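Local structure of Lmo2445 protein (Listeria monocytogenes EGD-e, 5HZL) at residues 137-142 against 150-155; 188-193 against 229-234; 239-244 against 249-254. The protein is of unknown function, but as a secreted, calcium-binding, internalin-like leucine-rich repeat protein it probably takes part in interactions outside the bacterial cell. One frame throughout, in Å; residues are numbered along the deposited sequence.

Contact 1: residues 137-142 against 150-155; sequences NIPKFV and INMENA. With CA (calcium ion), chain E.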
loop_
_atom_site.group_PDB
_atom_site.type_symbol
_atom_site.label_atom_id
_atom_site.label_comp_id
_atom_site.label_asym_id
_atom_site.label_seq_id
_atom_site.Cartn_x
_atom_site.Cartn_y
_atom_site.Cartn_z
ATOM N N ASN A 137 -6.429 3.646 2.541
ATOM C CA ASN A 137 -6.818 2.233 2.595
ATOM C C ASN A 137 -5.652 1.287 2.890
ATOM O O ASN A 137 -5.202 0.541 2.023
ATOM C CB ASN A 137 -7.483 1.835 1.281
ATOM C CG ASN A 137 -8.733 2.619 1.005
ATOM O OD1 ASN A 137 -9.527 2.872 1.895
ATOM N ND2 ASN A 137 -8.928 2.981 -0.237
ATOM N N ILE A 138 -5.185 1.318 4.131
ATOM C CA ILE A 138 -4.087 0.467 4.570
ATOM C C ILE A 138 -4.607 -0.975 4.687
ATOM O O ILE A 138 -5.566 -1.208 5.417
ATOM C CB ILE A 138 -3.594 0.874 5.976
ATOM C CG1 ILE A 138 -3.383 2.393 6.105
ATOM C CG2 ILE A 138 -2.355 0.073 6.366
ATOM C CD1 ILE A 138 -2.387 2.984 5.144
ATOM N N PRO A 139 -3.996 -1.943 3.962
ATOM C CA PRO A 139 -4.470 -3.314 4.081
ATOM C C PRO A 139 -3.911 -4.039 5.314
ATOM O O PRO A 139 -2.768 -3.815 5.696
ATOM C CB PRO A 139 -3.962 -3.966 2.790
ATOM C CG PRO A 139 -2.726 -3.227 2.446
ATOM C CD PRO A 139 -2.959 -1.818 2.910
ATOM N N LYS A 140 -4.733 -4.904 5.913
ATOM C CA LYS A 140 -4.368 -5.711 7.090
ATOM C C LYS A 140 -3.971 -7.156 6.743
ATOM O O LYS A 140 -3.430 -7.868 7.585
ATOM C CB LYS A 140 -5.522 -5.726 8.102
ATOM C CG LYS A 140 -5.818 -4.377 8.746
ATOM C CD LYS A 140 -7.077 -4.407 9.629
ATOM C CE LYS A 140 -7.012 -5.304 10.872
ATOM N NZ LYS A 140 -5.953 -4.866 11.832
ATOM N N PHE A 141 -4.251 -7.580 5.517
ATOM C CA PHE A 141 -3.928 -8.934 5.037
ATOM C C PHE A 141 -4.620 -10.064 5.819
ATOM O O PHE A 141 -3.996 -11.086 6.129
ATOM C CB PHE A 141 -2.408 -9.144 4.974
ATOM C CG PHE A 141 -1.699 -8.086 4.198
ATOM C CD1 PHE A 141 -1.652 -8.137 2.808
ATOM C CD2 PHE A 141 -1.091 -7.023 4.848
ATOM C CE1 PHE A 141 -1.008 -7.153 2.079
ATOM C CE2 PHE A 141 -0.441 -6.033 4.129
ATOM C CZ PHE A 141 -0.398 -6.098 2.740
ATOM N N VAL A 142 -5.899 -9.881 6.157
ATOM C CA VAL A 142 -6.648 -10.925 6.867
ATOM C C VAL A 142 -6.948 -11.986 5.806
ATOM O O VAL A 142 -7.432 -11.667 4.716
ATOM C CB VAL A 142 -7.933 -10.425 7.588
ATOM C CG1 VAL A 142 -8.697 -11.592 8.211
ATOM C CG2 VAL A 142 -7.589 -9.393 8.661
ATOM N N ILE A 150 6.282 -8.773 2.154
ATOM C CA ILE A 150 5.376 -7.740 1.681
ATOM C C ILE A 150 6.160 -6.527 1.214
ATOM O O ILE A 150 6.995 -5.992 1.944
ATOM C CB ILE A 150 4.471 -7.268 2.831
ATOM C CG1 ILE A 150 3.537 -8.411 3.259
ATOM C CG2 ILE A 150 3.664 -6.031 2.431
ATOM C CD1 ILE A 150 2.700 -8.092 4.480
ATOM N N ASN A 151 5.874 -6.081 0.001
ATOM C CA ASN A 151 6.520 -4.903 -0.534
ATOM C C ASN A 151 5.438 -3.883 -0.873
ATOM O O ASN A 151 4.579 -4.162 -1.712
ATOM C CB ASN A 151 7.350 -5.280 -1.749
ATOM C CG ASN A 151 8.105 -4.110 -2.349
ATOM O OD1 ASN A 151 8.060 -2.984 -1.879
ATOM N ND2 ASN A 151 8.802 -4.387 -3.410
HETATM N N MSE A 152 5.481 -2.730 -0.193
HETATM C CA MSE A 152 4.541 -1.623 -0.420
HETATM C C MSE A 152 5.330 -0.332 -0.515
HETATM O O MSE A 152 4.924 0.726 -0.025
HETATM C CB MSE A 152 3.431 -1.613 0.628
HETATM C CG MSE A 152 2.306 -2.550 0.208
HETATM SE SE MSE A 152 0.780 -2.469 1.461
HETATM C CE MSE A 152 1.714 -2.895 3.143
ATOM N N GLU A 153 6.469 -0.413 -1.191
ATOM C CA GLU A 153 7.312 0.750 -1.387
ATOM C C GLU A 153 6.638 1.731 -2.307
ATOM O O GLU A 153 6.128 1.344 -3.347
ATOM C CB GLU A 153 8.641 0.354 -2.042
ATOM C CG GLU A 153 9.613 1.513 -2.294
ATOM C CD GLU A 153 10.929 1.070 -2.896
ATOM O OE1 GLU A 153 10.996 -0.037 -3.423
ATOM O OE2 GLU A 153 11.915 1.816 -2.870
ATOM N N ASN A 154 6.632 2.998 -1.914
ATOM C CA ASN A 154 6.088 4.064 -2.739
ATOM C C ASN A 154 4.672 3.761 -3.267
ATOM O O ASN A 154 4.376 3.984 -4.426
ATOM C CB ASN A 154 7.097 4.272 -3.881
ATOM C CG ASN A 154 6.816 5.493 -4.726
ATOM O OD1 ASN A 154 6.114 6.421 -4.308
ATOM N ND2 ASN A 154 7.391 5.504 -5.938
ATOM N N ALA A 155 3.806 3.262 -2.393
ATOM C CA ALA A 155 2.435 2.876 -2.746
ATOM C C ALA A 155 1.329 3.827 -2.263
ATOM O O ALA A 155 0.163 3.425 -2.196
ATOM C CB ALA A 155 2.173 1.471 -2.188
HETATM CA CA CA E . 13.737 0.047 -3.880
#
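The Phe141 ring takes Ile150 over one face and Met152 at its edge, and the contact is built round that ring. CD1 of Ile150 lies 4.0 Å from the centroid of the Phe141 ring and 20° off its normal, a CH-pi contact displaced toward the rim on the CE2 side. On the opposite face sits CB of Pro139, from the same segment as the ring. Met152, modelled as selenomethionine, has its CE 3.9 Å from Phe141 CZ and close to the ring plane, and the selenium makes a Met-aromatic contact from the same rim. The bend of the Met152 chain at its last torsion (chi3 -56°) turns the methyl group back to the phenyl edge while SE stays against the proline, 3.7 Å from Pro139 CG. All four of these side chains are buried, and Trp166 adds a further ring beside Phe141.

The other side of the 150-155 segment is quite different. Asn151 and Glu153 take no part in the packing and are partly exposed. Asn151 OD1 accepts the backbone N-H of Glu153 at 3.1 Å, an Asx turn, and a type II beta turn runs from Met152 to Ala155. The extended Glu153 chain carries its carboxylate out to a calcium ion, which OE1 grips at 2.8 Å and OE2 at 2.7 Å; Asn178 also hydrogen-bonds to OE2. Strand 149-151 belongs to the parallel sheet of the leucine-rich repeat solenoid. Between these two segments the tie is purely apolar, though Pro139 O is hydrogen-bonded to Trp166 NE1; the polar groups of 150-155 shape the turn and hold metal at the surface.

Contact 2: residues 188-193 against 229-234; sequences DIFLSQ and LDFIAP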
loop_
_atom_site.group_PDB
_atom_site.type_symbol
_atom_site.label_atom_id
_atom_site.label_comp_id
_atom_site.label_asym_id
_atom_site.label_seq_id
_atom_site.Cartn_x
_atom_site.Cartn_y
_atom_site.Cartn_z
ATOM N N ASP A 188 5.134 -2.317 16.919
ATOM C CA ASP A 188 5.211 -3.726 17.313
ATOM C C ASP A 188 6.021 -4.610 16.374
ATOM O O ASP A 188 6.961 -5.278 16.816
ATOM C CB ASP A 188 3.819 -4.350 17.497
ATOM C CG ASP A 188 3.044 -3.770 18.673
ATOM O OD1 ASP A 188 3.384 -2.687 19.186
ATOM O OD2 ASP A 188 2.068 -4.428 19.081
ATOM N N ILE A 189 5.669 -4.588 15.088
ATOM C CA ILE A 189 6.339 -5.426 14.096
ATOM C C ILE A 189 7.834 -5.104 13.952
ATOM O O ILE A 189 8.639 -6.033 13.836
ATOM C CB ILE A 189 5.595 -5.423 12.732
ATOM C CG1 ILE A 189 6.047 -6.588 11.842
ATOM C CG2 ILE A 189 5.713 -4.080 12.028
ATOM C CD1 ILE A 189 5.764 -7.961 12.428
ATOM N N PHE A 190 8.219 -3.822 13.974
ATOM C CA PHE A 190 9.646 -3.494 13.875
ATOM C C PHE A 190 10.432 -3.867 15.130
ATOM O O PHE A 190 11.601 -4.234 15.034
ATOM C CB PHE A 190 9.913 -2.027 13.529
ATOM C CG PHE A 190 9.420 -1.610 12.176
ATOM C CD1 PHE A 190 9.710 -2.365 11.042
ATOM C CD2 PHE A 190 8.765 -0.412 12.012
ATOM C CE1 PHE A 190 9.274 -1.973 9.788
ATOM C CE2 PHE A 190 8.338 -0.009 10.754
ATOM C CZ PHE A 190 8.591 -0.790 9.638
ATOM N N LEU A 191 9.791 -3.781 16.293
ATOM C CA LEU A 191 10.435 -4.111 17.573
ATOM C C LEU A 191 10.406 -5.592 17.943
ATOM O O LEU A 191 11.131 -6.002 18.847
ATOM C CB LEU A 191 9.809 -3.305 18.714
ATOM C CG LEU A 191 9.901 -1.781 18.606
ATOM C CD1 LEU A 191 9.179 -1.160 19.793
ATOM C CD2 LEU A 191 11.345 -1.302 18.531
ATOM N N SER A 192 9.581 -6.385 17.268
ATOM C CA SER A 192 9.486 -7.822 17.561
ATOM C C SER A 192 10.716 -8.610 17.125
ATOM O O SER A 192 10.921 -9.720 17.589
ATOM C CB SER A 192 8.278 -8.425 16.846
ATOM O OG SER A 192 8.434 -8.311 15.437
ATOM N N GLN A 193 11.496 -8.042 16.206
ATOM C CA GLN A 193 12.720 -8.668 15.664
ATOM C C GLN A 193 12.518 -9.870 14.690
ATOM O O GLN A 193 13.485 -10.566 14.371
ATOM C CB GLN A 193 13.736 -8.977 16.782
ATOM C CG GLN A 193 14.218 -7.717 17.493
ATOM C CD GLN A 193 15.196 -7.984 18.634
ATOM O OE1 GLN A 193 16.190 -7.280 18.766
ATOM N NE2 GLN A 193 14.931 -9.010 19.448
ATOM N N LEU A 229 11.783 7.963 18.601
ATOM C CA LEU A 229 12.628 7.800 19.793
ATOM C C LEU A 229 12.772 6.356 20.258
ATOM O O LEU A 229 13.748 6.028 20.917
ATOM C CB LEU A 229 12.138 8.699 20.928
ATOM C CG LEU A 229 12.192 10.191 20.579
ATOM C CD1 LEU A 229 11.578 11.028 21.689
ATOM C CD2 LEU A 229 13.614 10.642 20.268
ATOM N N ASP A 230 11.815 5.500 19.910
ATOM C CA ASP A 230 11.879 4.075 20.260
ATOM C C ASP A 230 12.840 3.311 19.327
ATOM O O ASP A 230 12.967 2.086 19.430
ATOM C CB ASP A 230 10.476 3.449 20.218
ATOM C CG ASP A 230 9.522 4.062 21.241
ATOM O OD1 ASP A 230 9.968 4.823 22.121
ATOM O OD2 ASP A 230 8.317 3.769 21.179
ATOM N N PHE A 231 13.495 4.049 18.422
ATOM C CA PHE A 231 14.451 3.503 17.464
ATOM C C PHE A 231 15.790 4.260 17.442
ATOM O O PHE A 231 16.714 3.797 16.791
ATOM C CB PHE A 231 13.829 3.507 16.052
ATOM C CG PHE A 231 12.559 2.697 15.945
ATOM C CD1 PHE A 231 11.317 3.278 16.208
ATOM C CD2 PHE A 231 12.595 1.348 15.592
ATOM C CE1 PHE A 231 10.146 2.532 16.129
ATOM C CE2 PHE A 231 11.421 0.600 15.510
ATOM C CZ PHE A 231 10.199 1.194 15.782
ATOM N N ILE A 232 15.904 5.392 18.151
ATOM C CA ILE A 232 17.145 6.227 18.202
ATOM C C ILE A 232 17.285 7.001 19.534
ATOM O O ILE A 232 16.507 6.771 20.462
ATOM C CB ILE A 232 17.187 7.234 17.020
ATOM C CG1 ILE A 232 15.862 8.007 16.959
ATOM C CG2 ILE A 232 17.428 6.527 15.690
ATOM C CD1 ILE A 232 15.754 9.005 15.837
ATOM N N ALA A 233 18.273 7.906 19.628
ATOM C CA ALA A 233 18.494 8.717 20.849
ATOM C C ALA A 233 19.362 9.976 20.595
ATOM O O ALA A 233 20.563 9.967 20.886
ATOM C CB ALA A 233 19.114 7.855 21.950
ATOM N N PRO A 234 18.757 11.073 20.069
ATOM C CA PRO A 234 19.543 12.292 19.804
ATOM C C PRO A 234 20.019 12.974 21.076
ATOM O O PRO A 234 21.167 13.396 21.128
ATOM C CB PRO A 234 18.558 13.199 19.057
ATOM C CG PRO A 234 17.219 12.757 19.527
ATOM C CD PRO A 234 17.328 11.271 19.752
#
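At the joint between the leucine-rich repeat region and the C-terminal domain, Phe190 and Leu191 of helix 187-191 meet Phe231, which lies in the loop after helix 223-227. The CE2-CZ side of the Phe231 ring does most of the touching. Its CE2 atom is 3.6 Å from Phe190 CB, which approaches at the ring edge, near the plane. The same CE2 is 3.6 Å from Leu191 CD2, so two consecutive helix residues close on this side of the ring. The close approach of Phe190 is through CB; its own ring continues past and touches Tyr288. Leu191 instead reaches the loop with the tip of its chain: with CG beside the backbone N and anti to the carbonyl carbon (chi1 -60°), the CD2 methyl is carried to the loop, where it also lies 3.9 Å from Asp230 O.

Tyr288, from the C-terminal domain, stacks on Phe231 as well as touching Phe190, adding a third ring to the apolar patch. A calcium site borders this patch. Glu163 and Glu187, both from the repeat side, bind the ion, and the side chain of Asp230 lies about 4 Å from it; that aspartate is a ligand of this site in a structure of the protein, though not bonded to the metal in this chain. Asp230 OD2 and Glu187 OE1 are close, and the nearby cation would be expected to ease the crowding of like charge.

On the helix side, Ser192 OG donates to Ile189 O at 2.8 Å, from above the carbonyl plane rather than along a lone pair, while the backbone bond from Ser192 N to Asp188 O is weak. Gln193 then leaves helical geometry with a positive phi of 73°.

Contact 3: residues 239-244 against 249-254; sequences LIIIKD and LYEPPY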
loop_
_atom_site.group_PDB
_atom_site.type_symbol
_atom_site.label_atom_id
_atom_site.label_comp_id
_atom_site.label_asym_id
_atom_site.label_seq_id
_atom_site.Cartn_x
_atom_site.Cartn_y
_atom_site.Cartn_z
ATOM N N LEU A 239 18.154 15.181 14.173
ATOM C CA LEU A 239 17.894 16.622 14.129
ATOM C C LEU A 239 16.498 16.942 13.580
ATOM O O LEU A 239 15.900 16.130 12.872
ATOM C CB LEU A 239 18.971 17.367 13.311
ATOM C CG LEU A 239 20.430 17.433 13.823
ATOM C CD1 LEU A 239 21.096 16.062 13.996
ATOM C CD2 LEU A 239 21.274 18.310 12.897
ATOM N N ILE A 240 16.000 18.136 13.923
ATOM C CA ILE A 240 14.669 18.629 13.499
ATOM C C ILE A 240 14.715 20.114 13.081
ATOM O O ILE A 240 15.302 20.938 13.774
ATOM C CB ILE A 240 13.605 18.362 14.580
ATOM C CG1 ILE A 240 12.275 19.014 14.200
ATOM C CG2 ILE A 240 14.045 18.905 15.928
ATOM C CD1 ILE A 240 11.129 18.657 15.130
ATOM N N ILE A 241 14.100 20.428 11.938
ATOM C CA ILE A 241 14.073 21.779 11.362
ATOM C C ILE A 241 12.633 22.204 11.087
ATOM O O ILE A 241 11.822 21.391 10.672
ATOM C CB ILE A 241 14.861 21.857 10.009
ATOM C CG1 ILE A 241 16.363 21.519 10.161
ATOM C CG2 ILE A 241 14.727 23.233 9.354
ATOM C CD1 ILE A 241 16.695 20.063 10.409
ATOM N N ILE A 242 12.327 23.479 11.332
ATOM C CA ILE A 242 11.002 24.076 11.102
ATOM C C ILE A 242 11.181 25.142 10.020
ATOM O O ILE A 242 12.000 26.040 10.169
ATOM C CB ILE A 242 10.366 24.658 12.398
ATOM C CG1 ILE A 242 9.676 23.559 13.226
ATOM C CG2 ILE A 242 9.241 25.634 12.075
ATOM C CD1 ILE A 242 10.564 22.427 13.680
ATOM N N LYS A 243 10.417 25.038 8.940
ATOM C CA LYS A 243 10.519 25.984 7.839
ATOM C C LYS A 243 9.194 26.632 7.551
ATOM O O LYS A 243 8.144 26.094 7.888
ATOM C CB LYS A 243 11.034 25.295 6.584
ATOM C CG LYS A 243 12.336 24.579 6.836
ATOM C CD LYS A 243 13.046 24.130 5.578
ATOM C CE LYS A 243 12.307 23.054 4.831
ATOM N NZ LYS A 243 13.125 22.713 3.639
ATOM N N ASP A 244 9.268 27.794 6.914
ATOM C CA ASP A 244 8.104 28.579 6.557
ATOM C C ASP A 244 8.275 28.987 5.106
ATOM O O ASP A 244 9.180 29.743 4.788
ATOM C CB ASP A 244 8.037 29.807 7.459
ATOM C CG ASP A 244 6.839 30.692 7.169
ATOM O OD1 ASP A 244 5.779 30.163 6.758
ATOM O OD2 ASP A 244 6.957 31.927 7.374
ATOM N N LEU A 249 13.048 28.573 9.770
ATOM C CA LEU A 249 12.526 29.536 10.745
ATOM C C LEU A 249 13.304 29.364 12.048
ATOM O O LEU A 249 13.717 30.353 12.641
ATOM C CB LEU A 249 11.024 29.341 10.969
ATOM C CG LEU A 249 10.279 30.435 11.744
ATOM C CD1 LEU A 249 10.288 31.742 10.962
ATOM C CD2 LEU A 249 8.840 30.027 12.025
ATOM N N TYR A 250 13.481 28.114 12.487
ATOM C CA TYR A 250 14.258 27.791 13.701
ATOM C C TYR A 250 14.541 26.284 13.765
ATOM O O TYR A 250 13.818 25.496 13.154
ATOM C CB TYR A 250 13.580 28.285 14.998
ATOM C CG TYR A 250 12.270 27.631 15.338
ATOM C CD1 TYR A 250 11.078 28.073 14.768
ATOM C CD2 TYR A 250 12.208 26.585 16.255
ATOM C CE1 TYR A 250 9.859 27.472 15.084
ATOM C CE2 TYR A 250 10.994 25.982 16.583
ATOM C CZ TYR A 250 9.824 26.422 15.994
ATOM O OH TYR A 250 8.621 25.815 16.307
ATOM N N GLU A 251 15.601 25.904 14.483
ATOM C CA GLU A 251 16.000 24.500 14.666
ATOM C C GLU A 251 15.940 24.193 16.159
ATOM O O GLU A 251 16.939 24.348 16.865
ATOM C CB GLU A 251 17.415 24.239 14.146
ATOM C CG GLU A 251 17.616 24.525 12.666
ATOM C CD GLU A 251 19.047 24.272 12.186
ATOM O OE1 GLU A 251 19.844 23.621 12.905
ATOM O OE2 GLU A 251 19.378 24.723 11.066
ATOM N N PRO A 252 14.772 23.746 16.652
ATOM C CA PRO A 252 14.623 23.468 18.075
ATOM C C PRO A 252 15.177 22.107 18.470
ATOM O O PRO A 252 15.420 21.274 17.600
ATOM C CB PRO A 252 13.106 23.488 18.259
ATOM C CG PRO A 252 12.614 22.888 16.991
ATOM C CD PRO A 252 13.573 23.320 15.907
ATOM N N PRO A 253 15.377 21.885 19.784
ATOM C CA PRO A 253 15.878 20.590 20.218
ATOM C C PRO A 253 14.759 19.584 20.018
ATOM O O PRO A 253 13.585 19.948 20.058
ATOM C CB PRO A 253 16.209 20.805 21.700
ATOM C CG PRO A 253 15.322 21.918 22.135
ATOM C CD PRO A 253 15.105 22.787 20.926
ATOM N N TYR A 254 15.130 18.334 19.797
ATOM C CA TYR A 254 14.153 17.293 19.550
ATOM C C TYR A 254 13.268 17.145 20.810
ATOM O O TYR A 254 13.788 17.121 21.928
ATOM C CB TYR A 254 14.877 15.987 19.189
ATOM C CG TYR A 254 14.030 15.032 18.401
ATOM C CD1 TYR A 254 14.020 15.095 17.006
ATOM C CD2 TYR A 254 13.232 14.081 19.028
ATOM C CE1 TYR A 254 13.238 14.236 16.253
ATOM C CE2 TYR A 254 12.445 13.209 18.288
ATOM C CZ TYR A 254 12.447 13.289 16.894
ATOM O OH TYR A 254 11.671 12.426 16.134
#
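The Tyr250 ring has Ile242 on one face: CB of the isoleucine stands 4.1 Å from the ring centroid, 17° off the normal, a CH-pi contact shifted toward the rim. At the edges, in the ring plane, lie CG of Leu249 and CB of Pro252, neighbours from its own segment. The torsion of Tyr250 (chi1 65°) puts CG between the backbone N and the carbonyl carbon, and this lays the ring alongside Ile242 with both side chains pointing the same way; Ile242 CG2 comes to 3.6 Å from Tyr250 CE1. The hydroxyl of Tyr250 is hydrogen-bonded to the backbone N of Glu266. At the far end, the Tyr254 ring crosses Ile240 at about a right angle, CD1 being 4.0 Å from Ile240 CG2, and its hydroxyl is hydrogen-bonded to Ile225 O and Tyr283 OH. Between the two tyrosines Pro252 fills in, its CD 3.8 Å from Ile242 CD1. Ile240 is buried against Ile279, Leu281 and Tyr263.

All the backbone bonds between the segments run through Ile242. Ile242 N donates to Tyr250 O at 3.1 Å, the donor almost in line with the C=O bond. In return, Ile242 O takes two N-H groups: that of Leu249 at 2.8 Å, in the carbonyl plane, and that of Tyr250 at 3.4 Å, a weak bond. After Tyr250 the strand pairing gives way to side-chain packing, through Glu251 beside Ile241, then Pro252 and Tyr254. Leu249 and Tyr250 together facing Ile242 make a classic beta bulge in an antiparallel hairpin, strands 240-244 and 247-250, at one margin of the mixed sheet in this domain, whose sequence family belongs to the E-set clan.

How the contacts relate
The three contacts follow one another along the chain, each closing before the next opens. Contact 1 lies near the centre of the chain, inside the repeat solenoid with its parallel sheet; contact 2 is about 20 Å from it, centre to centre, where helix 187-191 meets the C-terminal domain; contact 3 is about 31 Å from contact 1, in the mixed sheet of that domain. Contacts 1 and 2 do not touch, but contacts 2 and 3 do, although their centres are about 23 Å apart: Leu229 CD2 packs 3.4 Å from Tyr254 CE2. The 229-234 loop thus links the segment leaving the hairpin to the interdomain joint, which is consistent with a C-terminal domain held against the repeats.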